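Side-chain contacts in first ORF in transposon ISC1904 (Sulfolobus solfataricus, PDB 3ILX), which probably takes part in DNA strand exchange as a transposon-encoded serine-type recombinase, this chain being its resolvase-like domain: residues N22-L27 and D35-D40; V67-A70 and R74-R77; F78-L83 and C92-L97; K4-A9 and L56-N61; S43-K48 and L112-V117. All coordinates share one frame; numbering follows the deposited sequence.

Contact 1: N22-L27 and D35-D40; sequences NQVKYL and DLVITD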
# COMPACT_ATOMS: atom_id res chain seq x y z
N ASN A 22 -24.45 -9.83 -2.02
CA ASN A 22 -25.00 -9.14 -0.85
C ASN A 22 -24.28 -7.83 -0.51
O ASN A 22 -24.89 -6.90 0.02
CB ASN A 22 -25.04 -10.09 0.35
CG ASN A 22 -26.14 -11.13 0.22
OD1 ASN A 22 -27.24 -10.84 -0.29
ND2 ASN A 22 -25.86 -12.35 0.67
N GLN A 23 -23.00 -7.75 -0.83
CA GLN A 23 -22.28 -6.49 -0.62
C GLN A 23 -22.78 -5.44 -1.62
O GLN A 23 -23.00 -4.27 -1.28
CB GLN A 23 -20.76 -6.72 -0.76
CG GLN A 23 -19.87 -5.55 -0.38
CD GLN A 23 -18.37 -5.89 -0.52
OE1 GLN A 23 -17.60 -5.10 -1.07
NE2 GLN A 23 -17.97 -7.08 -0.06
N VAL A 24 -22.92 -5.86 -2.87
CA VAL A 24 -23.44 -4.99 -3.90
C VAL A 24 -24.84 -4.46 -3.51
O VAL A 24 -25.12 -3.26 -3.57
CB VAL A 24 -23.45 -5.72 -5.24
CG1 VAL A 24 -24.27 -4.96 -6.28
CG2 VAL A 24 -21.99 -5.93 -5.72
N LYS A 25 -25.69 -5.37 -3.07
CA LYS A 25 -27.05 -5.04 -2.71
C LYS A 25 -27.06 -4.08 -1.54
O LYS A 25 -27.87 -3.15 -1.50
CB LYS A 25 -27.79 -6.32 -2.36
CG LYS A 25 -29.31 -6.20 -2.35
CD LYS A 25 -29.98 -7.59 -2.30
CE LYS A 25 -29.54 -8.38 -1.06
NZ LYS A 25 -30.38 -8.00 0.13
N TYR A 26 -26.15 -4.28 -0.59
CA TYR A 26 -26.09 -3.38 0.54
C TYR A 26 -25.74 -1.95 0.07
O TYR A 26 -26.36 -0.97 0.50
CB TYR A 26 -25.11 -3.87 1.60
CG TYR A 26 -24.74 -2.81 2.62
CD1 TYR A 26 -25.70 -2.26 3.48
CD2 TYR A 26 -23.44 -2.34 2.70
CE1 TYR A 26 -25.35 -1.27 4.41
CE2 TYR A 26 -23.08 -1.36 3.63
CZ TYR A 26 -24.04 -0.84 4.47
OH TYR A 26 -23.65 0.14 5.37
N LEU A 27 -24.76 -1.88 -0.83
CA LEU A 27 -24.29 -0.62 -1.40
C LEU A 27 -25.41 0.11 -2.11
O LEU A 27 -25.61 1.31 -1.90
CB LEU A 27 -23.12 -0.86 -2.38
CG LEU A 27 -21.77 -1.25 -1.76
CD1 LEU A 27 -20.74 -1.42 -2.85
CD2 LEU A 27 -21.27 -0.20 -0.76
N ASP A 35 -23.99 5.27 -11.20
CA ASP A 35 -23.77 5.12 -12.64
C ASP A 35 -23.22 3.74 -13.01
O ASP A 35 -23.60 3.16 -14.00
CB ASP A 35 -22.84 6.23 -13.11
CG ASP A 35 -23.50 7.59 -13.01
OD1 ASP A 35 -24.54 7.78 -13.68
OD2 ASP A 35 -23.02 8.44 -12.22
N LEU A 36 -22.35 3.20 -12.17
CA LEU A 36 -21.71 1.94 -12.47
C LEU A 36 -21.40 1.18 -11.16
O LEU A 36 -21.20 1.80 -10.11
CB LEU A 36 -20.45 2.22 -13.30
CG LEU A 36 -19.44 1.15 -13.62
CD1 LEU A 36 -19.87 0.36 -14.85
CD2 LEU A 36 -18.09 1.82 -13.85
N VAL A 37 -21.39 -0.15 -11.25
CA VAL A 37 -20.95 -1.05 -10.19
C VAL A 37 -19.74 -1.83 -10.73
O VAL A 37 -19.81 -2.44 -11.80
CB VAL A 37 -22.05 -2.04 -9.77
CG1 VAL A 37 -21.56 -2.89 -8.61
CG2 VAL A 37 -23.32 -1.28 -9.38
N ILE A 38 -18.62 -1.74 -10.02
CA ILE A 38 -17.41 -2.44 -10.42
C ILE A 38 -17.11 -3.39 -9.28
O ILE A 38 -17.15 -2.98 -8.10
CB ILE A 38 -16.22 -1.46 -10.55
CG1 ILE A 38 -16.36 -0.56 -11.78
CG2 ILE A 38 -14.88 -2.21 -10.55
CD1 ILE A 38 -15.29 0.55 -11.83
N THR A 39 -16.84 -4.65 -9.61
CA THR A 39 -16.57 -5.65 -8.56
C THR A 39 -15.30 -6.44 -8.86
O THR A 39 -14.86 -6.49 -10.00
CB THR A 39 -17.72 -6.66 -8.39
OG1 THR A 39 -17.87 -7.44 -9.59
CG2 THR A 39 -19.05 -5.95 -8.11
N ASP A 40 -14.72 -7.03 -7.82
CA ASP A 40 -13.53 -7.85 -7.95
C ASP A 40 -13.64 -8.98 -6.95
O ASP A 40 -14.17 -8.80 -5.83
CB ASP A 40 -12.29 -7.03 -7.57
CG ASP A 40 -11.69 -6.28 -8.75
OD1 ASP A 40 -11.57 -6.88 -9.83
OD2 ASP A 40 -11.26 -5.11 -8.59
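Both V24 and V37 hold CG1 anti to the backbone N (chi1 167° and -177°), and on these rotamers the two CG1 methyls face each other where helix 19-30 lies on strand 36-41. The setting is a beta-alpha-beta crossover: strand 4-11, helix 19-30 and strand 36-41 follow one another in the chain, and the two strands lie side by side and parallel in the sheet. V24 shows how one small branched side chain can serve two partners. Its CG1 rests on V37, the two side chains meeting at a slant, while CG2 turns to T39 and crosses that side chain at about a right angle. T39 has OG1 in the crowded position (chi1 64°), which leaves its methyl to do the touching. V37 and T39 both point to the helix because they are two residues apart on the strand; I38, between them, goes to the opposite face and packs on Y8 and on K54 and L55 of helix 50-60. The contact is small and lies near the surface. V24 also touches A9, and Q23 accepts a hydrogen bond from the backbone of R10, so this helix is fastened to the first strand as well as to the second. Of the two touches, the closer joins V24 CG2 to T39 CG2 at 3.8 Å; V24 CG1 stands 4.1 Å from V37 CG1.

Contact 2: V67-A70 and R74-R77; sequences VITA and RLVR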
# COMPACT_ATOMS: atom_id res chain seq x y z
N VAL A 67 -16.73 7.53 -5.43
CA VAL A 67 -16.67 6.07 -5.30
C VAL A 67 -17.23 5.72 -3.93
O VAL A 67 -16.76 6.26 -2.93
CB VAL A 67 -15.23 5.54 -5.30
CG1 VAL A 67 -15.24 3.99 -5.25
CG2 VAL A 67 -14.43 6.09 -6.49
N ILE A 68 -18.20 4.81 -3.89
CA ILE A 68 -18.78 4.34 -2.63
C ILE A 68 -18.38 2.87 -2.40
O ILE A 68 -18.44 2.03 -3.30
CB ILE A 68 -20.30 4.54 -2.56
CG1 ILE A 68 -20.66 6.03 -2.76
CG2 ILE A 68 -20.85 4.04 -1.20
CD1 ILE A 68 -21.08 6.38 -4.13
N THR A 69 -17.88 2.59 -1.20
CA THR A 69 -17.45 1.25 -0.85
C THR A 69 -17.91 1.00 0.58
O THR A 69 -18.25 1.96 1.31
CB THR A 69 -15.91 1.06 -1.18
OG1 THR A 69 -15.57 -0.33 -1.18
CG2 THR A 69 -15.03 1.83 -0.22
N ALA A 70 -18.03 -0.28 0.96
CA ALA A 70 -18.56 -0.63 2.30
C ALA A 70 -17.68 -0.16 3.48
O ALA A 70 -18.18 0.32 4.51
CB ALA A 70 -18.84 -2.14 2.38
N ARG A 74 -12.07 -2.63 1.60
CA ARG A 74 -12.61 -3.08 0.31
C ARG A 74 -11.74 -2.62 -0.86
O ARG A 74 -11.51 -3.38 -1.82
CB ARG A 74 -14.06 -2.63 0.12
CG ARG A 74 -15.07 -3.25 1.14
CD ARG A 74 -14.99 -4.79 1.12
NE ARG A 74 -13.98 -5.33 2.03
CZ ARG A 74 -13.69 -6.62 2.16
NH1 ARG A 74 -14.30 -7.53 1.38
NH2 ARG A 74 -12.78 -7.02 3.07
N LEU A 75 -11.25 -1.38 -0.80
CA LEU A 75 -10.42 -0.85 -1.90
C LEU A 75 -9.02 -1.42 -1.91
O LEU A 75 -8.55 -1.90 -2.95
CB LEU A 75 -10.37 0.70 -1.92
CG LEU A 75 -11.61 1.27 -2.62
CD1 LEU A 75 -11.86 2.77 -2.26
CD2 LEU A 75 -11.55 1.03 -4.15
N VAL A 76 -8.33 -1.32 -0.78
CA VAL A 76 -6.95 -1.80 -0.66
C VAL A 76 -6.65 -2.17 0.77
O VAL A 76 -7.31 -1.66 1.71
CB VAL A 76 -5.88 -0.71 -1.06
CG1 VAL A 76 -5.78 -0.55 -2.57
CG2 VAL A 76 -6.18 0.64 -0.38
N ARG A 77 -5.66 -3.02 0.95
CA ARG A 77 -5.16 -3.34 2.29
C ARG A 77 -4.14 -2.29 2.76
O ARG A 77 -4.06 -2.00 3.93
CB ARG A 77 -4.53 -4.75 2.27
CG ARG A 77 -3.76 -5.21 3.53
CD ARG A 77 -4.65 -5.34 4.74
NE ARG A 77 -5.74 -6.28 4.50
CZ ARG A 77 -6.98 -6.17 4.99
NH1 ARG A 77 -7.34 -5.16 5.81
NH2 ARG A 77 -7.89 -7.09 4.66
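T69 lies across the base of the R74 side chain, its OG1 just 3.0 Å from R74 CB, a tight approach made without a bond between the two. The oxygen comes so near because it is anti to the backbone N (chi1 -164°), and its polar partner lies elsewhere: OG1 is hydrogen-bonded to the carbonyl O of Y8 on the adjacent strand. The same threonine turns its methyl to the next residue of the helical turn, with T69 CG2 3.9 Å from L75 CD1. L75 sets out alongside the strand, and its end draws closer to it. A70 adds a looser touch, its CB resting 4.1 Å from R74 CG. Beyond that point the arginine leaves the strand: bends at chi2 and chi3 carry the guanidinium group away, where NH1 bonds to the carbonyl O of R10 and NH2 forms a salt bridge with E107. The aliphatic root of R74 thus packs in the buried interior while its charged end is gripped by other parts of the chain. The short helix 72-75 is set over the C-terminal end of strand 64-69, a central strand of the parallel sheet, with L75 reaching Y8 on strand 4-11, I94 on strand 93-96 and L55 on helix 50-60.

Contact 3: F78-L83 and C92-L97; sequences FGFEIL and CEIVVL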
# COMPACT_ATOMS: atom_id res chain seq x y z
N PHE A 78 -3.35 -1.74 1.84
CA PHE A 78 -2.37 -0.69 2.19
C PHE A 78 -2.56 0.43 1.20
O PHE A 78 -2.91 0.14 0.06
CB PHE A 78 -0.92 -1.20 2.00
CG PHE A 78 -0.51 -2.23 3.03
CD1 PHE A 78 -0.23 -1.84 4.35
CD2 PHE A 78 -0.42 -3.57 2.68
CE1 PHE A 78 0.15 -2.80 5.33
CE2 PHE A 78 -0.04 -4.56 3.64
CZ PHE A 78 0.24 -4.17 4.97
N GLY A 79 -2.29 1.67 1.60
CA GLY A 79 -2.24 2.81 0.66
C GLY A 79 -3.57 3.49 0.46
O GLY A 79 -3.73 4.35 -0.44
N PHE A 80 -4.55 3.16 1.29
CA PHE A 80 -5.81 3.91 1.21
C PHE A 80 -5.55 5.44 1.16
O PHE A 80 -6.20 6.16 0.40
CB PHE A 80 -6.79 3.51 2.33
CG PHE A 80 -8.18 4.08 2.16
CD1 PHE A 80 -9.12 3.44 1.38
CD2 PHE A 80 -8.53 5.27 2.79
CE1 PHE A 80 -10.41 3.96 1.23
CE2 PHE A 80 -9.85 5.82 2.65
CZ PHE A 80 -10.78 5.17 1.86
N GLU A 81 -4.56 5.90 1.90
CA GLU A 81 -4.23 7.33 1.96
C GLU A 81 -3.72 7.82 0.62
O GLU A 81 -4.01 8.93 0.24
CB GLU A 81 -3.19 7.63 3.02
CG GLU A 81 -3.61 7.28 4.45
CD GLU A 81 -3.31 5.83 4.84
OE1 GLU A 81 -3.10 4.93 3.96
OE2 GLU A 81 -3.29 5.60 6.05
N ILE A 82 -2.95 7.00 -0.10
CA ILE A 82 -2.51 7.39 -1.44
C ILE A 82 -3.76 7.56 -2.32
O ILE A 82 -3.90 8.56 -3.01
CB ILE A 82 -1.50 6.37 -2.06
CG1 ILE A 82 -0.19 6.41 -1.29
CG2 ILE A 82 -1.25 6.67 -3.59
CD1 ILE A 82 0.64 5.15 -1.50
N LEU A 83 -4.68 6.61 -2.26
CA LEU A 83 -5.89 6.75 -3.09
C LEU A 83 -6.65 8.03 -2.82
O LEU A 83 -7.19 8.64 -3.74
CB LEU A 83 -6.84 5.55 -2.94
CG LEU A 83 -6.23 4.23 -3.37
CD1 LEU A 83 -7.25 3.13 -3.07
CD2 LEU A 83 -5.87 4.22 -4.88
N CYS A 92 -12.59 13.87 -7.00
CA CYS A 92 -13.25 12.64 -6.67
C CYS A 92 -13.20 12.46 -5.15
O CYS A 92 -12.21 12.79 -4.50
CB CYS A 92 -12.50 11.49 -7.37
SG CYS A 92 -13.37 9.96 -7.27
N GLU A 93 -14.27 11.91 -4.60
CA GLU A 93 -14.38 11.65 -3.17
C GLU A 93 -14.63 10.16 -3.00
O GLU A 93 -15.40 9.58 -3.74
CB GLU A 93 -15.56 12.48 -2.66
CG GLU A 93 -16.37 11.91 -1.55
CD GLU A 93 -17.60 12.77 -1.29
OE1 GLU A 93 -18.25 13.25 -2.28
OE2 GLU A 93 -17.91 12.99 -0.09
N ILE A 94 -13.92 9.52 -2.09
CA ILE A 94 -14.19 8.13 -1.75
C ILE A 94 -15.09 8.21 -0.54
O ILE A 94 -14.75 8.89 0.41
CB ILE A 94 -12.94 7.37 -1.34
CG1 ILE A 94 -12.02 7.14 -2.53
CG2 ILE A 94 -13.29 6.00 -0.76
CD1 ILE A 94 -10.55 7.18 -2.06
N VAL A 95 -16.24 7.53 -0.61
CA VAL A 95 -17.16 7.39 0.52
C VAL A 95 -17.11 5.95 1.01
O VAL A 95 -17.22 5.00 0.21
CB VAL A 95 -18.62 7.74 0.15
CG1 VAL A 95 -19.57 7.65 1.43
CG2 VAL A 95 -18.67 9.12 -0.44
N VAL A 96 -16.89 5.79 2.31
CA VAL A 96 -16.91 4.48 2.95
C VAL A 96 -18.14 4.51 3.83
O VAL A 96 -18.37 5.49 4.55
CB VAL A 96 -15.57 4.16 3.72
CG1 VAL A 96 -14.37 4.03 2.76
CG2 VAL A 96 -15.22 5.23 4.75
N LEU A 97 -18.98 3.48 3.74
CA LEU A 97 -20.24 3.49 4.50
C LEU A 97 -19.96 3.24 5.97
O LEU A 97 -20.74 3.61 6.84
CB LEU A 97 -21.22 2.43 3.99
CG LEU A 97 -21.68 2.56 2.54
CD1 LEU A 97 -22.70 1.46 2.26
CD2 LEU A 97 -22.25 3.94 2.26
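The last parallel beta-alpha-beta crossover of the sheet, running from strand 64-69 through helices 72-75 and 80-89 to the edge strand 93-96, is closed here by F80 and L83 packing on I94 and V96. F80, the first residue of its helix, carries most of the helix side. With CG anti to the backbone N (chi1 -170°) its ring extends to the sheet, and the far carbon, CZ, meets two aliphatic branches of the strand. I94 CG2 is 3.7 Å from F80 CZ and also lies near CE1, while V96 CG1 is 3.9 Å from F80 CZ. Both branches meet the ring obliquely, and the aromatic and aliphatic side chains approach from opposite directions. In I94, CG1 runs beside the backbone N, and a chi2 of 146°, some way from the staggered 180°, sets CD1 against the helix backbone, 4.0 Å from L83 O and 4.1 Å from L83 CB. One isoleucine thereby spans nearly a full turn, from F80 to L83. V95, between I94 and V96 on the strand, points to the other side of the sheet. The helix start is organised by G79 at the N-cap, whose carbonyl O accepts from L83 N at 3.1 Å and whose positive phi suits glycine. Just before it, the ring of F78 stacks on F78 of the second subunit, and L83 packs on I82 of that subunit. A helical connection between two neighbouring parallel strands is the beta-alpha-beta unit of an alpha/beta sheet, here of strand order 2-1-3-4, consistent with the resolvase family.

Contact 4: K4-A9 and L56-N61; sequences KVILYA and LRMILN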
# COMPACT_ATOMS: atom_id res chain seq x y z
N LYS A 4 -18.93 10.39 -13.04
CA LYS A 4 -19.60 9.13 -12.66
C LYS A 4 -19.63 8.81 -11.16
O LYS A 4 -18.64 9.03 -10.44
CB LYS A 4 -18.95 7.95 -13.42
CG LYS A 4 -18.88 8.10 -14.97
CD LYS A 4 -20.20 7.83 -15.65
CE LYS A 4 -20.05 7.78 -17.17
NZ LYS A 4 -20.32 9.11 -17.87
N VAL A 5 -20.75 8.28 -10.70
CA VAL A 5 -20.89 7.75 -9.35
C VAL A 5 -20.80 6.24 -9.39
O VAL A 5 -21.64 5.57 -9.99
CB VAL A 5 -22.21 8.18 -8.66
CG1 VAL A 5 -22.28 7.56 -7.29
CG2 VAL A 5 -22.25 9.67 -8.53
N ILE A 6 -19.79 5.71 -8.71
CA ILE A 6 -19.40 4.31 -8.83
C ILE A 6 -19.40 3.58 -7.49
O ILE A 6 -18.79 4.05 -6.50
CB ILE A 6 -17.98 4.21 -9.41
CG1 ILE A 6 -17.88 4.95 -10.77
CG2 ILE A 6 -17.55 2.76 -9.59
CD1 ILE A 6 -16.44 4.87 -11.40
N LEU A 7 -20.04 2.42 -7.47
CA LEU A 7 -19.98 1.52 -6.32
C LEU A 7 -18.86 0.51 -6.54
O LEU A 7 -18.75 -0.09 -7.61
CB LEU A 7 -21.31 0.81 -6.12
CG LEU A 7 -22.54 1.71 -6.16
CD1 LEU A 7 -23.79 0.89 -5.97
CD2 LEU A 7 -22.45 2.80 -5.12
N TYR A 8 -18.01 0.34 -5.54
CA TYR A 8 -16.94 -0.63 -5.67
C TYR A 8 -17.12 -1.71 -4.61
O TYR A 8 -17.20 -1.42 -3.42
CB TYR A 8 -15.56 0.01 -5.56
CG TYR A 8 -14.50 -1.07 -5.74
CD1 TYR A 8 -14.10 -1.45 -7.00
CD2 TYR A 8 -13.98 -1.75 -4.64
CE1 TYR A 8 -13.18 -2.46 -7.19
CE2 TYR A 8 -13.02 -2.77 -4.82
CZ TYR A 8 -12.64 -3.12 -6.09
OH TYR A 8 -11.68 -4.13 -6.28
N ALA A 9 -17.18 -2.97 -5.04
CA ALA A 9 -17.36 -4.05 -4.08
C ALA A 9 -16.32 -5.13 -4.33
O ALA A 9 -15.95 -5.38 -5.46
CB ALA A 9 -18.76 -4.64 -4.18
N LEU A 56 -9.17 2.94 -10.83
CA LEU A 56 -8.05 3.86 -10.63
C LEU A 56 -7.77 4.69 -11.90
O LEU A 56 -7.50 5.90 -11.82
CB LEU A 56 -6.79 3.08 -10.24
CG LEU A 56 -5.45 3.81 -10.13
CD1 LEU A 56 -5.61 4.92 -9.12
CD2 LEU A 56 -4.35 2.84 -9.67
N ARG A 57 -7.78 4.03 -13.05
CA ARG A 57 -7.57 4.72 -14.31
C ARG A 57 -8.70 5.69 -14.62
O ARG A 57 -8.45 6.78 -15.12
CB ARG A 57 -7.37 3.72 -15.46
CG ARG A 57 -6.05 3.00 -15.32
CD ARG A 57 -5.98 1.70 -16.10
NE ARG A 57 -4.74 1.01 -15.75
CZ ARG A 57 -4.46 -0.26 -16.02
NH1 ARG A 57 -5.34 -1.03 -16.65
NH2 ARG A 57 -3.29 -0.76 -15.66
N MSE A 58 -9.93 5.31 -14.29
CA MSE A 58 -11.04 6.23 -14.51
C MSE A 58 -10.91 7.49 -13.65
O MSE A 58 -11.18 8.58 -14.13
CB MSE A 58 -12.38 5.55 -14.24
CG MSE A 58 -12.81 4.59 -15.33
SE MSE A 58 -14.50 3.79 -14.77
CE MSE A 58 -15.69 5.25 -15.35
N ILE A 59 -10.53 7.32 -12.38
CA ILE A 59 -10.36 8.47 -11.48
C ILE A 59 -9.29 9.40 -12.05
O ILE A 59 -9.50 10.61 -12.17
CB ILE A 59 -9.95 8.02 -10.06
CG1 ILE A 59 -11.09 7.25 -9.39
CG2 ILE A 59 -9.53 9.23 -9.17
CD1 ILE A 59 -10.66 6.43 -8.15
N LEU A 60 -8.16 8.80 -12.41
CA LEU A 60 -7.01 9.51 -12.97
C LEU A 60 -7.32 10.19 -14.30
O LEU A 60 -6.68 11.20 -14.64
CB LEU A 60 -5.84 8.54 -13.15
CG LEU A 60 -5.09 8.10 -11.89
CD1 LEU A 60 -4.20 6.85 -12.17
CD2 LEU A 60 -4.27 9.25 -11.31
N ASN A 61 -8.29 9.64 -15.04
CA ASN A 61 -8.78 10.24 -16.28
C ASN A 61 -9.96 11.21 -16.06
O ASN A 61 -10.63 11.59 -17.01
CB ASN A 61 -9.13 9.17 -17.30
CG ASN A 61 -9.20 9.74 -18.75
OD1 ASN A 61 -8.54 10.73 -19.09
ND2 ASN A 61 -10.02 9.11 -19.58
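Apolar packing accounts for the whole direct meeting of I6 with M58, a selenomethionine, where helix 50-60 lies over the central strand 4-11 of the parallel alpha/beta sheet. The delta methyl of I6 is the part that touches: CD1 is 4.0 Å from M58 SE and sits equally near CE, so the end of the isoleucine rests against the selenium-methyl bond while the two side chains slant past each other. M58 stays extended through chi2 and then bends at chi3 (82°), which turns its terminal methyl along the strand in the direction of K4. K4 contributes with its aliphatic part alone: its amino end leads away, and K4 CG lies 4.3 Å from M58 CE. V64 on the adjoining strand 64-69 packs on both I6 and M58. Facing the other side of the sheet, L7 and A9 pack on helix 19-30, so the strand is sandwiched between helical layers.

Polar groups of both segments find their partners elsewhere. R57 forms a salt bridge with E85 of the second subunit, which places the outer side of this helix at the dimer interface. N61 ND2 is hydrogen-bonded to E63 just beyond the helix, and Y8 OH to both D40 OD2 and R49 NH2.

Contact 5: S43-K48 and L112-V117; sequences SGLNMK and LATILV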
# COMPACT_ATOMS: atom_id res chain seq x y z
N SER A 43 -7.89 -10.42 -3.32
CA SER A 43 -7.38 -9.75 -2.14
C SER A 43 -7.20 -8.26 -2.39
O SER A 43 -6.91 -7.83 -3.51
CB SER A 43 -6.04 -10.41 -1.75
OG SER A 43 -5.38 -9.69 -0.72
N GLY A 44 -7.40 -7.47 -1.35
CA GLY A 44 -7.00 -6.07 -1.38
C GLY A 44 -5.52 -5.83 -1.64
O GLY A 44 -5.13 -4.71 -2.05
N LEU A 45 -4.69 -6.84 -1.41
CA LEU A 45 -3.26 -6.78 -1.73
C LEU A 45 -2.99 -6.94 -3.23
O LEU A 45 -1.87 -6.66 -3.68
CB LEU A 45 -2.50 -7.92 -1.02
CG LEU A 45 -2.27 -7.75 0.48
CD1 LEU A 45 -1.80 -9.05 1.07
CD2 LEU A 45 -1.22 -6.65 0.71
N ASN A 46 -3.97 -7.44 -3.98
CA ASN A 46 -3.70 -7.81 -5.39
C ASN A 46 -3.80 -6.57 -6.29
O ASN A 46 -4.88 -6.01 -6.51
CB ASN A 46 -4.63 -8.94 -5.84
CG ASN A 46 -4.47 -9.32 -7.33
OD1 ASN A 46 -3.67 -8.75 -8.07
ND2 ASN A 46 -5.27 -10.28 -7.77
N MSE A 47 -2.64 -6.10 -6.73
CA MSE A 47 -2.53 -4.87 -7.53
C MSE A 47 -2.90 -5.09 -9.02
O MSE A 47 -2.91 -4.13 -9.81
CB MSE A 47 -1.13 -4.28 -7.40
CG MSE A 47 -0.69 -3.96 -5.99
SE MSE A 47 -1.59 -2.36 -5.45
CE MSE A 47 -3.25 -3.13 -4.77
N LYS A 48 -3.21 -6.33 -9.38
CA LYS A 48 -3.66 -6.66 -10.74
C LYS A 48 -5.18 -6.82 -10.88
O LYS A 48 -5.67 -7.12 -11.97
CB LYS A 48 -2.91 -7.90 -11.26
CG LYS A 48 -1.40 -7.70 -11.32
CD LYS A 48 -0.61 -8.99 -11.70
CE LYS A 48 0.88 -8.76 -11.55
NZ LYS A 48 1.79 -9.65 -12.39
N LEU A 112 -2.28 -11.72 5.78
CA LEU A 112 -1.05 -11.85 6.58
C LEU A 112 -0.12 -12.97 6.05
O LEU A 112 1.08 -12.76 5.93
CB LEU A 112 -1.36 -12.03 8.06
CG LEU A 112 -0.16 -11.84 9.00
CD1 LEU A 112 0.67 -10.57 8.70
CD2 LEU A 112 -0.71 -11.78 10.42
N ALA A 113 -0.69 -14.11 5.69
CA ALA A 113 0.12 -15.21 5.12
C ALA A 113 0.83 -14.79 3.82
O ALA A 113 2.00 -15.14 3.56
CB ALA A 113 -0.77 -16.45 4.88
N THR A 114 0.12 -14.06 2.97
CA THR A 114 0.73 -13.51 1.76
C THR A 114 1.88 -12.57 2.09
O THR A 114 2.95 -12.66 1.49
CB THR A 114 -0.33 -12.79 0.91
OG1 THR A 114 -1.36 -13.73 0.60
CG2 THR A 114 0.24 -12.21 -0.39
N ILE A 115 1.64 -11.66 3.06
CA ILE A 115 2.63 -10.68 3.50
C ILE A 115 3.86 -11.41 4.12
O ILE A 115 5.01 -11.08 3.79
CB ILE A 115 2.01 -9.69 4.54
CG1 ILE A 115 0.99 -8.74 3.87
CG2 ILE A 115 3.08 -8.85 5.25
CD1 ILE A 115 -0.01 -8.11 4.91
N LEU A 116 3.60 -12.41 4.97
CA LEU A 116 4.66 -13.19 5.64
C LEU A 116 5.54 -13.92 4.64
O LEU A 116 6.76 -13.90 4.76
CB LEU A 116 4.08 -14.19 6.65
CG LEU A 116 3.51 -13.50 7.90
CD1 LEU A 116 2.70 -14.49 8.72
CD2 LEU A 116 4.59 -12.86 8.74
N VAL A 117 4.92 -14.51 3.63
CA VAL A 117 5.65 -15.16 2.52
C VAL A 117 6.56 -14.18 1.76
O VAL A 117 7.71 -14.52 1.39
CB VAL A 117 4.68 -15.84 1.53
CG1 VAL A 117 5.34 -16.12 0.11
CG2 VAL A 117 4.06 -17.12 2.16
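No flat group enters the meeting of L45 with T114 and I115, which is made by aliphatic branches alone. One planar neighbour, the ring of F78, touches both L45 and I115. Another, the side-chain amide of N46, works within the loop: its OD1 accepts from K48 N at 2.8 Å, the donor standing 35° out of the carbonyl plane. The apolar touch turns on one methyl, L45 CD1. L45 and T114 reach toward each other tip to tip, L45 CD1 being 4.0 Å from T114 CB and as near to its CG2. I115 crosses the leucine at about a right angle, with I115 CG1 4.0 Å from L45 CD1. The loop presenting the leucine is a type I beta turn from S43 to N46, reinforced by an ST turn, in which S43 OG accepts from L45 N at 3.0 Å, and followed by an Asx turn at N46. It leads from strand 36-41 to helix 50-60, and meets the long helix 105-125, which resembles the dimerisation helix of serine recombinases. S43 OG is also hydrogen-bonded to D111 of that helix. I115 packs on F119 of the second subunit, and T114 OG1 is hydrogen-bonded to E110 O one turn back.

Followed from the N terminus, the chain first opens contact 4 with strand 4-11. Contact 1 opens and closes within that span, completing the first crossover, before helix 50-60 returns to close contact 4 on the other face of the sheet. Contact 5 has meanwhile opened in the loop 43-48, so it crosses contact 4; it closes last, on helix 105-125. Contacts 2 and 3 fall one after the other inside this wide span, setting the short helix 72-75 and then helix 80-89 against the sheet. Contacts 1 to 4 bind helices to one four-stranded sheet, whereas contact 5 joins that layered body to the long helix, with F78 of segment 78-83 packing on both its sides.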